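Local coordinates for flagellar biosynthesis protein FlhA (Bacillus subtilis, PDB 3MIX) that takes part in the export of flagellar proteins by the type III secretion system, here as the cytosolic domain of a membrane protein, at residues Q193-L198 with G221-V226; E211-N216 with T246-G251. All coordinates share one frame; numbering follows the deposited sequence.

Contact 1: residues Q193-L198 with G221-V226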
loop_
_atom_site.group_PDB
_atom_site.type_symbol
_atom_site.label_atom_id
_atom_site.label_comp_id
_atom_site.label_asym_id
_atom_site.label_seq_id
_atom_site.Cartn_x
_atom_site.Cartn_y
_atom_site.Cartn_z
ATOM N N GLN A 193 -12.206 -4.727 10.263
ATOM C CA GLN A 193 -12.090 -4.044 11.538
ATOM C C GLN A 193 -11.660 -2.576 11.348
ATOM O O GLN A 193 -12.253 -1.677 11.939
ATOM C CB GLN A 193 -11.140 -4.823 12.494
ATOM C CG GLN A 193 -11.800 -6.143 13.058
ATOM C CD GLN A 193 -11.004 -6.844 14.180
ATOM O OE1 GLN A 193 -9.804 -6.623 14.349
ATOM N NE2 GLN A 193 -11.692 -7.667 14.965
ATOM N N GLU A 194 -10.633 -2.335 10.533
ATOM C CA GLU A 194 -10.139 -0.970 10.298
ATOM C C GLU A 194 -11.162 -0.158 9.495
ATOM O O GLU A 194 -11.383 1.015 9.762
ATOM C CB GLU A 194 -8.813 -1.007 9.536
ATOM C CG GLU A 194 -7.629 -1.556 10.338
ATOM C CD GLU A 194 -7.642 -3.091 10.481
ATOM O OE1 GLU A 194 -8.438 -3.837 9.816
ATOM O OE2 GLU A 194 -6.822 -3.556 11.282
ATOM N N THR A 195 -11.808 -0.788 8.527
ATOM C CA THR A 195 -12.843 -0.103 7.761
ATOM C C THR A 195 -13.976 0.366 8.665
ATOM O O THR A 195 -14.400 1.536 8.590
ATOM C CB THR A 195 -13.323 -1.003 6.634
ATOM O OG1 THR A 195 -12.181 -1.324 5.849
ATOM C CG2 THR A 195 -14.378 -0.304 5.759
ATOM N N LYS A 196 -14.432 -0.521 9.549
ATOM C CA LYS A 196 -15.477 -0.162 10.504
ATOM C C LYS A 196 -15.081 0.953 11.462
ATOM O O LYS A 196 -15.900 1.805 11.823
ATOM C CB LYS A 196 -15.932 -1.380 11.307
ATOM C CG LYS A 196 -16.789 -2.359 10.466
ATOM C CD LYS A 196 -17.009 -3.686 11.198
ATOM C CE LYS A 196 -17.870 -3.487 12.463
ATOM N NZ LYS A 196 -19.131 -2.685 12.140
ATOM N N GLN A 197 -13.835 0.932 11.901
ATOM C CA GLN A 197 -13.347 1.969 12.779
ATOM C C GLN A 197 -13.451 3.344 12.073
ATOM O O GLN A 197 -13.915 4.320 12.669
ATOM C CB GLN A 197 -11.923 1.610 13.212
ATOM C CG GLN A 197 -11.129 2.709 13.861
ATOM C CD GLN A 197 -9.747 2.219 14.327
ATOM O OE1 GLN A 197 -9.036 1.508 13.597
ATOM N NE2 GLN A 197 -9.378 2.575 15.560
ATOM N N LEU A 198 -13.059 3.391 10.800
ATOM C CA LEU A 198 -13.107 4.631 10.002
ATOM C C LEU A 198 -14.533 5.107 9.737
ATOM O O LEU A 198 -14.821 6.294 9.834
ATOM C CB LEU A 198 -12.345 4.442 8.689
ATOM C CG LEU A 198 -10.836 4.255 8.924
ATOM C CD1 LEU A 198 -10.147 4.041 7.633
ATOM C CD2 LEU A 198 -10.216 5.501 9.659
ATOM N N GLY A 221 -17.941 -4.376 3.259
ATOM C CA GLY A 221 -16.986 -5.111 2.414
ATOM C C GLY A 221 -16.686 -4.398 1.108
ATOM O O GLY A 221 -15.546 -4.346 0.674
ATOM N N ASP A 222 -17.712 -3.815 0.503
ATOM C CA ASP A 222 -17.544 -2.993 -0.686
ATOM C C ASP A 222 -16.639 -1.771 -0.424
ATOM O O ASP A 222 -15.763 -1.447 -1.216
ATOM C CB ASP A 222 -18.915 -2.520 -1.195
ATOM C CG ASP A 222 -19.790 -3.648 -1.653
ATOM O OD1 ASP A 222 -19.259 -4.746 -1.896
ATOM O OD2 ASP A 222 -21.026 -3.466 -1.749
ATOM N N ILE A 223 -16.871 -1.088 0.688
ATOM C CA ILE A 223 -16.084 0.090 1.060
ATOM C C ILE A 223 -14.630 -0.282 1.318
ATOM O O ILE A 223 -13.710 0.401 0.844
ATOM C CB ILE A 223 -16.696 0.789 2.304
ATOM C CG1 ILE A 223 -18.126 1.254 2.001
ATOM C CG2 ILE A 223 -15.789 1.891 2.845
ATOM C CD1 ILE A 223 -18.826 1.762 3.254
ATOM N N GLN A 224 -14.441 -1.355 2.081
ATOM C CA GLN A 224 -13.142 -1.949 2.351
ATOM C C GLN A 224 -12.288 -2.152 1.087
ATOM O O GLN A 224 -11.109 -1.804 1.087
ATOM C CB GLN A 224 -13.340 -3.320 3.078
ATOM C CG GLN A 224 -12.060 -4.119 3.330
ATOM C CD GLN A 224 -12.337 -5.391 4.153
ATOM O OE1 GLN A 224 -13.345 -5.450 4.888
ATOM N NE2 GLN A 224 -11.463 -6.428 4.017
ATOM N N LYS A 225 -12.877 -2.744 0.047
ATOM C CA LYS A 225 -12.212 -2.908 -1.267
ATOM C C LYS A 225 -11.828 -1.580 -1.942
ATOM O O LYS A 225 -10.756 -1.478 -2.505
ATOM C CB LYS A 225 -13.104 -3.710 -2.232
ATOM C CG LYS A 225 -13.285 -5.189 -1.806
ATOM C CD LYS A 225 -14.378 -5.836 -2.677
ATOM C CE LYS A 225 -14.486 -7.326 -2.321
ATOM N NZ LYS A 225 -15.270 -7.570 -1.065
ATOM N N VAL A 226 -12.687 -0.569 -1.883
ATOM C CA VAL A 226 -12.304 0.746 -2.397
ATOM C C VAL A 226 -11.115 1.308 -1.632
ATOM O O VAL A 226 -10.122 1.736 -2.246
ATOM C CB VAL A 226 -13.503 1.741 -2.416
ATOM C CG1 VAL A 226 -13.035 3.179 -2.810
ATOM C CG2 VAL A 226 -14.620 1.187 -3.335
#
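Thr195 fits its short branched side chain against Ile223 and Gln224 where helix 192-205 packs on helix 220-232, a knobs-into-holes arrangement in the helical part of the FlhA cytosolic domain. It illustrates how a small residue lets two helices come close: its CA lies 5.7 Å from the CA of Gln224. Along the first segment, Glu194 packs on the loop residue Pro89, and Thr195 is the residue that turns to the facing helix. Thr195 touches Val220, Ile223, Gln224 and Leu227, the four residues that frame a hole on that helix. With chi1 at -58°, its OG1 lies beside its own backbone N and bonds back to the carbonyl of Gly191, just before the helix begins, which gives the buried hydroxyl a partner on its own stretch of chain. The same oxygen rests on the aliphatic base of Gln224, 3.6 Å from CB, a van der Waals approach and not a polar bond. The methyl CG2 takes the other branch and lies 3.8 Å from the backbone N of Gln224. If this residue were alanine, both branches would be gone, which would probably open a gap over Gln224 and leave the Gly191 carbonyl without its side-chain partner. Farther along, Leu198 packs on Ile237. On the facing helix, Gln224 crosses Thr195 at about a right angle; its CG, anti to the backbone N (chi1 175°), lies 3.8 Å from Thr195 OG1, and its side chain also meets Arg192. Ile223 completes the contact through one methyl pair, its CG2 lying 3.9 Å from Thr195 CG2.

Contact 2: residues E211-N216 with T246-G251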
loop_
_atom_site.group_PDB
_atom_site.type_symbol
_atom_site.label_atom_id
_atom_site.label_comp_id
_atom_site.label_asym_id
_atom_site.label_seq_id
_atom_site.Cartn_x
_atom_site.Cartn_y
_atom_site.Cartn_z
ATOM N N GLU A 211 -25.013 7.007 6.405
ATOM C CA GLU A 211 -26.243 6.241 6.305
ATOM C C GLU A 211 -26.700 6.163 4.871
ATOM O O GLU A 211 -27.355 5.205 4.482
ATOM C CB GLU A 211 -27.334 6.895 7.145
ATOM C CG GLU A 211 -28.163 5.919 7.956
ATOM C CD GLU A 211 -29.214 5.188 7.137
ATOM O OE1 GLU A 211 -29.781 5.799 6.197
ATOM O OE2 GLU A 211 -29.481 3.999 7.442
ATOM N N GLU A 212 -26.364 7.179 4.083
ATOM C CA GLU A 212 -26.693 7.187 2.665
ATOM C C GLU A 212 -25.847 6.150 1.931
ATOM O O GLU A 212 -26.247 5.638 0.881
ATOM C CB GLU A 212 -26.413 8.564 2.051
ATOM C CG GLU A 212 -27.266 8.874 0.823
ATOM C CD GLU A 212 -26.821 10.129 0.077
ATOM O OE1 GLU A 212 -26.078 10.947 0.674
ATOM O OE2 GLU A 212 -27.213 10.292 -1.105
ATOM N N VAL A 213 -24.657 5.879 2.457
ATOM C CA VAL A 213 -23.717 5.025 1.755
ATOM C C VAL A 213 -23.876 3.551 2.134
ATOM O O VAL A 213 -23.797 2.685 1.274
ATOM C CB VAL A 213 -22.258 5.515 1.973
ATOM C CG1 VAL A 213 -21.203 4.495 1.432
ATOM C CG2 VAL A 213 -22.065 6.918 1.368
ATOM N N THR A 214 -24.104 3.274 3.416
ATOM C CA THR A 214 -23.867 1.933 3.971
ATOM C C THR A 214 -24.875 1.655 5.081
ATOM O O THR A 214 -25.299 2.597 5.758
ATOM C CB THR A 214 -22.373 1.778 4.452
ATOM O OG1 THR A 214 -22.066 0.400 4.726
ATOM C CG2 THR A 214 -22.049 2.659 5.673
ATOM N N PRO A 215 -25.347 0.390 5.217
ATOM C CA PRO A 215 -25.036 -0.805 4.422
ATOM C C PRO A 215 -25.771 -0.892 3.074
ATOM O O PRO A 215 -25.546 -1.833 2.336
ATOM C CB PRO A 215 -25.449 -1.957 5.344
ATOM C CG PRO A 215 -26.494 -1.364 6.277
ATOM C CD PRO A 215 -26.476 0.145 6.135
ATOM N N ASN A 216 -26.602 0.089 2.736
ATOM C CA ASN A 216 -27.216 0.131 1.405
ATOM C C ASN A 216 -27.034 1.509 0.776
ATOM O O ASN A 216 -27.464 2.491 1.356
ATOM C CB ASN A 216 -28.712 -0.221 1.467
ATOM C CG ASN A 216 -29.366 -0.245 0.086
ATOM O OD1 ASN A 216 -29.587 -1.315 -0.489
ATOM N ND2 ASN A 216 -29.666 0.929 -0.458
ATOM N N THR A 246 -18.340 10.760 -2.688
ATOM C CA THR A 246 -18.217 10.110 -4.004
ATOM C C THR A 246 -18.948 8.759 -4.007
ATOM O O THR A 246 -19.702 8.454 -4.940
ATOM C CB THR A 246 -16.720 9.897 -4.415
ATOM O OG1 THR A 246 -15.973 11.096 -4.160
ATOM C CG2 THR A 246 -16.621 9.555 -5.877
ATOM N N LEU A 247 -18.759 7.989 -2.947
ATOM C CA LEU A 247 -19.473 6.726 -2.819
ATOM C C LEU A 247 -20.989 6.941 -2.772
ATOM O O LEU A 247 -21.718 6.125 -3.336
ATOM C CB LEU A 247 -19.002 5.909 -1.604
ATOM C CG LEU A 247 -17.532 5.459 -1.639
ATOM C CD1 LEU A 247 -17.176 4.662 -0.354
ATOM C CD2 LEU A 247 -17.167 4.665 -2.938
ATOM N N ALA A 248 -21.447 7.996 -2.086
ATOM C CA ALA A 248 -22.874 8.290 -2.006
ATOM C C ALA A 248 -23.426 8.612 -3.397
ATOM O O ALA A 248 -24.476 8.130 -3.755
ATOM C CB ALA A 248 -23.169 9.443 -1.041
ATOM N N ASP A 249 -22.661 9.374 -4.173
ATOM C CA ASP A 249 -23.062 9.869 -5.468
ATOM C C ASP A 249 -23.106 8.775 -6.530
ATOM O O ASP A 249 -23.838 8.894 -7.516
ATOM C CB ASP A 249 -22.089 10.950 -5.921
ATOM C CG ASP A 249 -22.760 12.104 -6.586
ATOM O OD1 ASP A 249 -23.736 12.643 -6.019
ATOM O OD2 ASP A 249 -22.309 12.500 -7.686
ATOM N N TYR A 250 -22.315 7.727 -6.341
ATOM C CA TYR A 250 -22.200 6.676 -7.355
ATOM C C TYR A 250 -22.709 5.300 -6.900
ATOM O O TYR A 250 -23.081 4.486 -7.725
ATOM C CB TYR A 250 -20.771 6.581 -7.887
ATOM C CG TYR A 250 -20.368 7.705 -8.822
ATOM C CD1 TYR A 250 -20.696 7.664 -10.187
ATOM C CD2 TYR A 250 -19.643 8.810 -8.348
ATOM C CE1 TYR A 250 -20.314 8.694 -11.067
ATOM C CE2 TYR A 250 -19.256 9.849 -9.212
ATOM C CZ TYR A 250 -19.590 9.769 -10.566
ATOM O OH TYR A 250 -19.199 10.766 -11.416
ATOM N N GLY A 251 -22.759 5.069 -5.594
ATOM C CA GLY A 251 -23.125 3.767 -5.027
ATOM C C GLY A 251 -24.440 3.168 -5.519
ATOM O O GLY A 251 -24.602 1.937 -5.523
HETATM O O HOH W 1 -26.043 6.082 -2.060
HETATM O O HOH W 2 -27.776 8.201 -2.789
#
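Val213 and Ala248 meet near the C-terminal ends of helices 207-213 and 240-250, a close helix-helix contact in which their CA atoms are 5.1 Å apart. The small side chain of Ala248 is consistent with so close an approach, and apolar packing forms its inner part. The two methyls of Val213 divide the work: CG2 sits 3.7 Å from Ala248 CB, while CG1, anti to the backbone N (chi1 171°), lies 4.0 Å from Leu247 CB. Val213 and Leu247 also share Leu218 as a neighbour, which extends this apolar patch into the following loop.

At the outer side, the extended chain of Glu212 brings its carboxylate alongside the alanine methyl, with OE1 3.7 Å from Ala248 CB. This is a van der Waals contact between a charged group and a carbon.

No direct hydrogen bond joins the segments, and the polar link is made by water. One water bridges two backbone carbonyls, at 3.0 Å from Glu212 O and 3.1 Å from Ala248 O. A second is hydrogen-bonded to the Glu212 carboxylate at OE2, 2.7 Å away, and reaches the same Ala248 O by a weak bond of 3.4 Å.

Overall arrangement
Four successive helices carry the two contacts. From the N-terminal side, the chain runs through helix 192-205, helix 207-213, helix 220-232 and helix 240-250. Contact 1 joins the first to the third and closes a loop of 22 residues that contains the whole of the second. Contact 2 then joins the second to the fourth across 29 residues, with the third lying between. The segments therefore alternate, and the loops cross instead of nesting, so the four helices are tied into one compact unit. The centres of the two contacts are about 13 Å apart, and Ile223 spans them: its CD1 packs 3.7 Å from Thr214 CB, and it also meets Val213 and Leu247.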